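Local coordinates for protein glycosyl hydrolase family 10 (Prevotella bryantii, PDB 4MGQ) that is the calcium-binding carbohydrate-binding module of a modular enzyme that probably hydrolyses internal beta-1,4-xylosidic linkages of xylan, at residues Cys61-Val65 against Thr77-Ser82. Sequence-based numbering, arbitrary orientation.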
loop_
_atom_site.group_PDB
_atom_site.type_symbol
_atom_site.label_atom_id
_atom_site.label_comp_id
_atom_site.label_asym_id
_atom_site.label_seq_id
_atom_site.Cartn_x
_atom_site.Cartn_y
_atom_site.Cartn_z
ATOM N N CYS A 61 0.523 3.480 -14.635
ATOM C CA CYS A 61 1.634 4.221 -14.052
ATOM C C CYS A 61 2.596 3.296 -13.323
ATOM O O CYS A 61 2.305 2.114 -13.105
ATOM C CB CYS A 61 1.116 5.284 -13.081
ATOM S SG CYS A 61 0.217 4.565 -11.657
ATOM N N ASP A 62 3.750 3.857 -12.977
ATOM C CA ASP A 62 4.662 3.285 -11.992
ATOM C C ASP A 62 4.287 3.818 -10.620
ATOM O O ASP A 62 4.039 5.014 -10.460
ATOM C CB ASP A 62 6.120 3.660 -12.286
ATOM C CG ASP A 62 6.685 2.951 -13.496
ATOM O OD1 ASP A 62 6.018 2.052 -14.044
ATOM O OD2 ASP A 62 7.825 3.283 -13.881
ATOM N N VAL A 63 4.239 2.944 -9.624
ATOM C CA VAL A 63 4.024 3.410 -8.264
ATOM C C VAL A 63 5.326 3.221 -7.497
ATOM O O VAL A 63 5.789 2.095 -7.278
ATOM C CB VAL A 63 2.869 2.670 -7.555
ATOM C CG1 VAL A 63 2.725 3.194 -6.135
ATOM C CG2 VAL A 63 1.556 2.873 -8.325
ATOM N N THR A 64 5.932 4.340 -7.120
ATOM C CA THR A 64 7.225 4.327 -6.448
ATOM C C THR A 64 7.075 4.150 -4.937
ATOM O O THR A 64 6.265 4.835 -4.305
ATOM C CB THR A 64 7.982 5.634 -6.741
ATOM O OG1 THR A 64 8.187 5.735 -8.151
ATOM C CG2 THR A 64 9.327 5.654 -6.048
ATOM N N VAL A 65 7.844 3.214 -4.384
ATOM C CA VAL A 65 7.877 2.984 -2.938
ATOM C C VAL A 65 9.312 3.054 -2.430
ATOM O O VAL A 65 10.162 2.287 -2.875
ATOM C CB VAL A 65 7.280 1.612 -2.547
ATOM C CG1 VAL A 65 7.290 1.453 -1.035
ATOM C CG2 VAL A 65 5.843 1.455 -3.079
ATOM N N THR A 77 13.883 -1.501 -4.228
ATOM C CA THR A 77 12.638 -1.178 -3.564
ATOM C C THR A 77 11.532 -2.111 -4.028
ATOM O O THR A 77 11.700 -2.821 -5.021
ATOM C CB THR A 77 12.199 0.262 -3.866
ATOM O OG1 THR A 77 11.867 0.356 -5.253
ATOM C CG2 THR A 77 13.287 1.277 -3.514
ATOM N N PRO A 78 10.387 -2.100 -3.322
ATOM C CA PRO A 78 9.230 -2.842 -3.821
ATOM C C PRO A 78 8.350 -2.006 -4.750
ATOM O O PRO A 78 7.145 -2.227 -4.805
ATOM C CB PRO A 78 8.478 -3.205 -2.545
ATOM C CG PRO A 78 8.762 -2.040 -1.614
ATOM C CD PRO A 78 10.177 -1.594 -1.949
ATOM N N SER A 79 8.948 -1.059 -5.469
ATOM C CA SER A 79 8.185 -0.241 -6.410
ATOM C C SER A 79 7.503 -1.153 -7.424
ATOM O O SER A 79 8.033 -2.216 -7.774
ATOM C CB SER A 79 9.092 0.762 -7.115
ATOM O OG SER A 79 9.600 1.702 -6.189
ATOM N N PHE A 80 6.330 -0.749 -7.890
ATOM C CA PHE A 80 5.550 -1.630 -8.747
ATOM C C PHE A 80 4.810 -0.837 -9.806
ATOM O O PHE A 80 4.988 0.379 -9.931
ATOM C CB PHE A 80 4.569 -2.464 -7.908
ATOM C CG PHE A 80 3.644 -1.646 -7.045
ATOM C CD1 PHE A 80 4.039 -1.219 -5.786
ATOM C CD2 PHE A 80 2.367 -1.322 -7.484
ATOM C CE1 PHE A 80 3.194 -0.473 -4.990
ATOM C CE2 PHE A 80 1.504 -0.579 -6.687
ATOM C CZ PHE A 80 1.924 -0.157 -5.430
ATOM N N LYS A 81 3.985 -1.534 -10.578
ATOM C CA LYS A 81 3.234 -0.888 -11.645
ATOM C C LYS A 81 1.742 -1.106 -11.452
ATOM O O LYS A 81 1.319 -2.090 -10.847
ATOM C CB LYS A 81 3.681 -1.415 -13.013
ATOM C CG LYS A 81 5.146 -1.130 -13.337
ATOM C CD LYS A 81 5.505 -1.617 -14.727
ATOM C CE LYS A 81 6.960 -1.312 -15.061
ATOM N NZ LYS A 81 7.157 0.123 -15.410
ATOM N N SER A 82 0.947 -0.182 -11.974
ATOM C CA SER A 82 -0.501 -0.291 -11.888
ATOM C C SER A 82 -1.110 -0.044 -13.260
ATOM O O SER A 82 -0.507 0.620 -14.102
ATOM C CB SER A 82 -1.062 0.693 -10.867
ATOM O OG SER A 82 -2.472 0.577 -10.751
#
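Val65, Val63 and Phe80 bury the most surface where residues 61-65 of strand 61-69 run antiparallel to the short strand 80-82. Val63 and Phe80 form a hydrogen-bonded pair, Val63 N giving to Phe80 O (2.7 Å) and Phe80 N to Val63 O. Their side chains leave the same face of the sheet side by side. Phe80 CG sits between its backbone N and carbonyl carbon (chi1 56°), which turns the ring over Val63: the valine CB stands over one face as a CH-pi contact, offset toward the rim, and Val63 CG1 lies 3.5 Å from Phe80 CZ. Val65 reaches the same ring obliquely, its CG2 3.8 Å from Phe80 CE1, while its other methyl, CG1, meets CG of Pro78 with the two side chains crossed nearly at right angles.

Ahead of Phe80, at Ser79, the regular pairing gives way to a side-chain bond. Val65 N donates almost straight (175°) to Ser79 OG at 2.9 Å, and that hydroxyl is also hydrogen-bonded to Thr77 OG1, tying the loop to the strand. At the other end Cys61 and Ser82 exchange both backbone hydrogen bonds. On the opposite face, Asp62 and Lys81 form a non-hydrogen-bonded backbone pair, joined instead through their side chains; the lysine chain runs extended beside the aspartate and bends only at its last torsion (chi4 -77°), bringing NZ to the syn side of Asp62 OD1 at 2.6 Å, an exposed salt bridge.

This hairpin forms one margin of a five-stranded antiparallel sheet in a beta-sandwich, as in other carbohydrate-binding modules of this family. Strand 99-105 flanks 61-65 on its other side, with Phe104 touching Val65 and Phe80, while Phe80 and Pro78 pack on strands 48-57 and 87-94 of the second sheet, the ring on Leu53, Val55 and Val89, the proline on Leu51 and Phe93.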